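Long-range contacts in PCP domain (Thermobifida fusca, PDB 7KW3), which probably serves as a peptidyl carrier domain of a non-ribosomal peptide synthetase, holding amino acid or peptide intermediates on a phosphopantetheine arm: residues A11-V16 / H47-A52; D29-A34 / R63-A68. All coordinates share one frame; numbering follows the deposited sequence.

Overall arrangement
Interaction 1 and interaction 2 lie on opposite sides of the chain's centre, their own centres about 13 Å apart. Their segments alternate along the chain, and both contacts belong to one small helical domain. Interaction 1 joins helix 8-21 to the C-terminal end of helix 39-51. Interaction 2 ties the loop between those helices to the turn before helix 67-73 and its first residue. Val-67 links them: its CG1 lies 3.8 Å from Cys-14 SG and 3.9 Å from Leu-13 CB. As in other carrier proteins, the phosphopantetheine serine is expected in the GGDS sequence at the start of helix 39-51. That is the end opposite interaction 1, with the loop of interaction 2 running toward it.

Interaction 1: A11-V16 / H47-A52; sequences AALCAV and HRARSA
Val-16 meets helix 39-51 with both of its methyl groups. Its CG1 is set anti to the backbone N (chi1 170°) and reaches Arg-48 CB at 3.7 Å. The same methyl lies 3.9 Å from Ala-49 N. The other branch, CG2, packs 4.2 Å from Ala-52 CB and also lies near the carbonyl of Arg-48. One valine therefore spans Arg-48, Ala-49 and Ala-52, one turn of the partner chain.

Two smaller pairs extend the contact. Ala-12 CB and Ala-52 CB meet methyl to methyl at 4.2 Å. Leu-13 adds its CD2 methyl, 3.9 Å from Ala-49 CB.

The segment axes approach to 9.6 Å and run at 137° to each other, closer to antiparallel than to parallel. Ala-52 is the first residue to leave helical torsions, but its N still donates to Arg-48 O at 2.9 Å. That bond holds the residue against the end of the helix, and its methyl points toward helix 8-21.

Neighbours close the inner side. Leu-13 also packs on Val-67, Leu-70 and Ala-71 of helix 67-73, and Ala-49 touches Ile-56. Arg-48 behaves differently: its CB joins the packing while the rest of the chain leads away, and its guanidinium makes a long, weak ion pair with Glu-19.

Between the two segments the side chains meet through apolar carbons, and the valine methyls also lie against the backbone of Arg-48 and Ala-49. With no polar bond between the segments, the contact probably rests on van der Waals packing, Val-16 and Leu-13 bridging to alanine methyls and the Arg-48 CB.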
loop_
_atom_site.group_PDB
_atom_site.type_symbol
_atom_site.label_atom_id
_atom_site.label_comp_id
_atom_site.label_asym_id
_atom_site.label_seq_id
_atom_site.Cartn_x
_atom_site.Cartn_y
_atom_site.Cartn_z
ATOM N N ALA A 11 -4.648 -7.115 1.288
ATOM C CA ALA A 11 -3.950 -8.019 0.379
ATOM C C ALA A 11 -3.524 -7.306 -0.891
ATOM O O ALA A 11 -2.412 -7.521 -1.388
ATOM C CB ALA A 11 -4.826 -9.222 0.046
ATOM N N ALA A 12 -4.390 -6.445 -1.422
ATOM C CA ALA A 12 -4.022 -5.697 -2.612
ATOM C C ALA A 12 -2.848 -4.764 -2.327
ATOM O O ALA A 12 -1.898 -4.694 -3.119
ATOM C CB ALA A 12 -5.230 -4.924 -3.135
ATOM N N LEU A 13 -2.872 -4.075 -1.178
ATOM C CA LEU A 13 -1.808 -3.118 -0.880
ATOM C C LEU A 13 -0.489 -3.824 -0.563
ATOM O O LEU A 13 0.582 -3.334 -0.944
ATOM C CB LEU A 13 -2.224 -2.186 0.266
ATOM C CG LEU A 13 -3.269 -1.119 -0.091
ATOM C CD1 LEU A 13 -3.715 -0.332 1.122
ATOM C CD2 LEU A 13 -2.735 -0.194 -1.153
ATOM N N CYS A 14 -0.540 -4.969 0.131
ATOM C CA CYS A 14 0.669 -5.770 0.318
ATOM C C CYS A 14 1.327 -6.075 -1.020
ATOM O O CYS A 14 2.538 -5.891 -1.191
ATOM C CB CYS A 14 0.351 -7.086 1.038
ATOM S SG CYS A 14 0.012 -6.965 2.794
ATOM N N ALA A 15 0.540 -6.560 -1.977
ATOM C CA ALA A 15 1.096 -6.922 -3.270
ATOM C C ALA A 15 1.686 -5.704 -3.964
ATOM O O ALA A 15 2.768 -5.783 -4.557
ATOM C CB ALA A 15 0.021 -7.587 -4.134
ATOM N N VAL A 16 1.000 -4.559 -3.871
ATOM C CA VAL A 16 1.468 -3.353 -4.544
ATOM C C VAL A 16 2.715 -2.794 -3.858
ATOM O O VAL A 16 3.647 -2.340 -4.532
ATOM C CB VAL A 16 0.331 -2.316 -4.626
ATOM C CG1 VAL A 16 0.863 -0.970 -5.103
ATOM C CG2 VAL A 16 -0.749 -2.801 -5.579
ATOM N N HIS A 47 -0.913 4.999 -8.063
ATOM C CA HIS A 47 -1.368 4.487 -9.360
ATOM C C HIS A 47 -1.643 2.992 -9.318
ATOM O O HIS A 47 -2.642 2.521 -9.873
ATOM C CB HIS A 47 -0.321 4.730 -10.448
ATOM C CG HIS A 47 0.065 6.159 -10.633
ATOM N ND1 HIS A 47 -0.826 7.201 -10.466
ATOM C CD2 HIS A 47 1.244 6.722 -10.992
ATOM C CE1 HIS A 47 -0.210 8.345 -10.715
ATOM N NE2 HIS A 47 1.045 8.083 -11.036
ATOM N N ARG A 48 -0.730 2.220 -8.733
ATOM C CA ARG A 48 -0.861 0.774 -8.825
ATOM C C ARG A 48 -1.943 0.264 -7.888
ATOM O O ARG A 48 -2.624 -0.714 -8.208
ATOM C CB ARG A 48 0.500 0.115 -8.571
ATOM C CG ARG A 48 1.382 0.101 -9.838
ATOM C CD ARG A 48 2.896 0.002 -9.581
ATOM N NE ARG A 48 3.653 0.797 -10.565
ATOM C CZ ARG A 48 4.978 0.760 -10.762
ATOM N NH1 ARG A 48 5.764 -0.053 -10.055
ATOM N NH2 ARG A 48 5.521 1.551 -11.688
ATOM N N ALA A 49 -2.152 0.952 -6.763
ATOM C CA ALA A 49 -3.281 0.633 -5.897
ATOM C C ALA A 49 -4.604 0.825 -6.629
ATOM O O ALA A 49 -5.513 -0.007 -6.520
ATOM C CB ALA A 49 -3.234 1.499 -4.633
ATOM N N ARG A 50 -4.727 1.914 -7.391
ATOM C CA ARG A 50 -5.945 2.108 -8.159
ATOM C C ARG A 50 -6.121 0.990 -9.182
ATOM O O ARG A 50 -7.226 0.455 -9.338
ATOM C CB ARG A 50 -5.943 3.486 -8.835
ATOM C CG ARG A 50 -6.934 3.603 -9.975
ATOM C CD ARG A 50 -6.967 5.001 -10.563
ATOM N NE ARG A 50 -7.869 5.836 -9.780
ATOM C CZ ARG A 50 -9.193 5.862 -9.946
ATOM N NH1 ARG A 50 -9.773 5.103 -10.882
ATOM N NH2 ARG A 50 -9.942 6.656 -9.184
ATOM N N SER A 51 -5.041 0.609 -9.878
ATOM C CA SER A 51 -5.132 -0.527 -10.794
ATOM C C SER A 51 -5.601 -1.785 -10.075
ATOM O O SER A 51 -6.327 -2.590 -10.660
ATOM C CB SER A 51 -3.787 -0.797 -11.475
ATOM O OG SER A 51 -3.377 0.292 -12.276
ATOM N N ALA A 52 -5.225 -1.958 -8.810
ATOM C CA ALA A 52 -5.654 -3.113 -8.034
ATOM C C ALA A 52 -7.017 -2.926 -7.378
ATOM O O ALA A 52 -7.426 -3.781 -6.591
ATOM C CB ALA A 52 -4.612 -3.452 -6.969
#

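Interaction 2: D29-A34 / R63-A68; sequences DADFFA and RHPVVA
Pro-65 is gripped by Asp-31 and Phe-33 of the loop 29-34. The Asp-31 side chain, with CG anti to the backbone N (chi1 -176°), lies alongside the proline ring and points the same way. OD1 is 3.7 Å from Pro-65 CB, and OD2 is 3.7 Å from Pro-65 CG. Phe-33 comes to the same CB with the edge of its ring, CD2 at 3.6 Å, the two side chains crossing at about a right angle. Pro-65 O, on the backbone, accepts from Phe-32 N at 2.9 Å, the donor standing 46° out of the carbonyl plane. It is also hydrogen-bonded to Tyr-17 OH.

Val-66 sits opposite Asp-31 as a non-hydrogen-bonded antiparallel pair, a single beta bridge. Its CG1 methyl packs on Asp-29 O at 3.7 Å.

Ala-30 supplies the second backbone bond. Its O accepts from Val-67 N at 3.0 Å, nearly in line with the carbonyl (163°). The same oxygen takes a CA-H...O contact from Val-66 CA at 3.2 Å. Thus the first turn of helix 67-73 is tied to the loop.

Asp-31 also shapes its own segment. OD1 accepts from Ala-34 N at 2.9 Å, an Asx motif, and makes a weak bond with Phe-33 N. An alanine here would probably leave the Ala-34 amide without this acceptor and open a gap beside the Pro-65 ring.

Phe-32 turns instead toward Leu-41 and Leu-45 of helix 39-51. The result is characteristic of the helical carrier-protein fold, in which the long loop after the first helix packs against the later helices and leads into the GGDS phosphopantetheine signature.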
loop_
_atom_site.group_PDB
_atom_site.type_symbol
_atom_site.label_atom_id
_atom_site.label_comp_id
_atom_site.label_asym_id
_atom_site.label_seq_id
_atom_site.Cartn_x
_atom_site.Cartn_y
_atom_site.Cartn_z
ATOM N N ASP A 29 1.653 -5.482 8.222
ATOM C CA ASP A 29 2.128 -4.486 9.167
ATOM C C ASP A 29 3.315 -3.685 8.633
ATOM O O ASP A 29 3.935 -2.934 9.390
ATOM C CB ASP A 29 2.497 -5.165 10.487
ATOM C CG ASP A 29 3.525 -6.281 10.304
ATOM O OD1 ASP A 29 3.933 -6.577 9.152
ATOM O OD2 ASP A 29 3.924 -6.868 11.326
ATOM N N ALA A 30 3.639 -3.814 7.351
ATOM C CA ALA A 30 4.803 -3.140 6.796
ATOM C C ALA A 30 4.589 -1.635 6.693
ATOM O O ALA A 30 3.502 -1.163 6.337
ATOM C CB ALA A 30 5.129 -3.704 5.420
ATOM N N ASP A 31 5.650 -0.891 7.006
ATOM C CA ASP A 31 5.677 0.563 6.915
ATOM C C ASP A 31 6.335 0.938 5.596
ATOM O O ASP A 31 7.500 0.589 5.363
ATOM C CB ASP A 31 6.450 1.163 8.093
ATOM C CG ASP A 31 6.426 2.692 8.106
ATOM O OD1 ASP A 31 6.863 3.319 7.115
ATOM O OD2 ASP A 31 5.971 3.265 9.122
ATOM N N PHE A 32 5.601 1.670 4.753
ATOM C CA PHE A 32 6.078 1.958 3.401
ATOM C C PHE A 32 7.411 2.708 3.419
ATOM O O PHE A 32 8.325 2.382 2.650
ATOM C CB PHE A 32 5.014 2.746 2.635
ATOM C CG PHE A 32 5.308 2.916 1.173
ATOM C CD1 PHE A 32 5.247 1.833 0.304
ATOM C CD2 PHE A 32 5.618 4.168 0.654
ATOM C CE1 PHE A 32 5.502 1.991 -1.054
ATOM C CE2 PHE A 32 5.868 4.334 -0.708
ATOM C CZ PHE A 32 5.813 3.241 -1.562
ATOM N N PHE A 33 7.559 3.685 4.314
ATOM C CA PHE A 33 8.800 4.454 4.335
ATOM C C PHE A 33 9.913 3.739 5.087
ATOM O O PHE A 33 11.091 3.927 4.760
ATOM C CB PHE A 33 8.529 5.851 4.901
ATOM C CG PHE A 33 7.567 6.623 4.060
ATOM C CD1 PHE A 33 7.997 7.245 2.886
ATOM C CD2 PHE A 33 6.217 6.637 4.376
ATOM C CE1 PHE A 33 7.100 7.916 2.072
ATOM C CE2 PHE A 33 5.309 7.308 3.569
ATOM C CZ PHE A 33 5.754 7.950 2.410
ATOM N N ALA A 34 9.581 2.893 6.059
ATOM C CA ALA A 34 10.623 2.083 6.679
ATOM C C ALA A 34 11.245 1.114 5.680
ATOM O O ALA A 34 12.402 0.716 5.847
ATOM C CB ALA A 34 10.056 1.322 7.879
ATOM N N ARG A 63 0.423 9.882 5.713
ATOM C CA ARG A 63 -0.213 9.889 7.024
ATOM C C ARG A 63 -0.418 8.473 7.581
ATOM O O ARG A 63 -0.397 8.289 8.800
ATOM C CB ARG A 63 -1.536 10.665 6.927
ATOM C CG ARG A 63 -2.504 10.444 8.061
ATOM C CD ARG A 63 -2.477 11.535 9.120
ATOM N NE ARG A 63 -3.127 11.048 10.337
ATOM C CZ ARG A 63 -3.417 11.794 11.397
ATOM N NH1 ARG A 63 -3.122 13.091 11.407
ATOM N NH2 ARG A 63 -4.007 11.237 12.448
ATOM N N HIS A 64 -0.580 7.459 6.728
ATOM C CA HIS A 64 -0.838 6.085 7.175
ATOM C C HIS A 64 0.065 5.118 6.424
ATOM O O HIS A 64 -0.401 4.358 5.571
ATOM C CB HIS A 64 -2.301 5.697 6.961
ATOM C CG HIS A 64 -3.270 6.674 7.540
ATOM N ND1 HIS A 64 -3.406 6.870 8.898
ATOM C CD2 HIS A 64 -4.151 7.513 6.946
ATOM C CE1 HIS A 64 -4.331 7.787 9.116
ATOM N NE2 HIS A 64 -4.804 8.188 7.949
ATOM N N PRO A 65 1.366 5.127 6.710
ATOM C CA PRO A 65 2.294 4.330 5.886
ATOM C C PRO A 65 2.221 2.825 6.135
ATOM O O PRO A 65 2.759 2.062 5.321
ATOM C CB PRO A 65 3.672 4.898 6.251
ATOM C CG PRO A 65 3.487 5.512 7.614
ATOM C CD PRO A 65 2.062 5.993 7.680
ATOM N N VAL A 66 1.573 2.372 7.201
ATOM C CA VAL A 66 1.425 0.941 7.446
ATOM C C VAL A 66 0.271 0.405 6.601
ATOM O O VAL A 66 -0.814 0.997 6.573
ATOM C CB VAL A 66 1.198 0.667 8.939
ATOM C CG1 VAL A 66 0.968 -0.814 9.174
ATOM C CG2 VAL A 66 2.399 1.157 9.750
ATOM N N VAL A 67 0.512 -0.733 5.927
ATOM C CA VAL A 67 -0.463 -1.337 5.008
ATOM C C VAL A 67 -1.856 -1.377 5.638
ATOM O O VAL A 67 -2.830 -0.879 5.063
ATOM C CB VAL A 67 -0.009 -2.751 4.587
ATOM C CG1 VAL A 67 -1.112 -3.474 3.816
ATOM C CG2 VAL A 67 1.272 -2.707 3.746
ATOM N N ALA A 68 -1.965 -1.970 6.829
ATOM C CA ALA A 68 -3.281 -2.146 7.438
ATOM C C ALA A 68 -3.962 -0.804 7.679
ATOM O O ALA A 68 -5.181 -0.679 7.515
ATOM C CB ALA A 68 -3.165 -2.937 8.749
#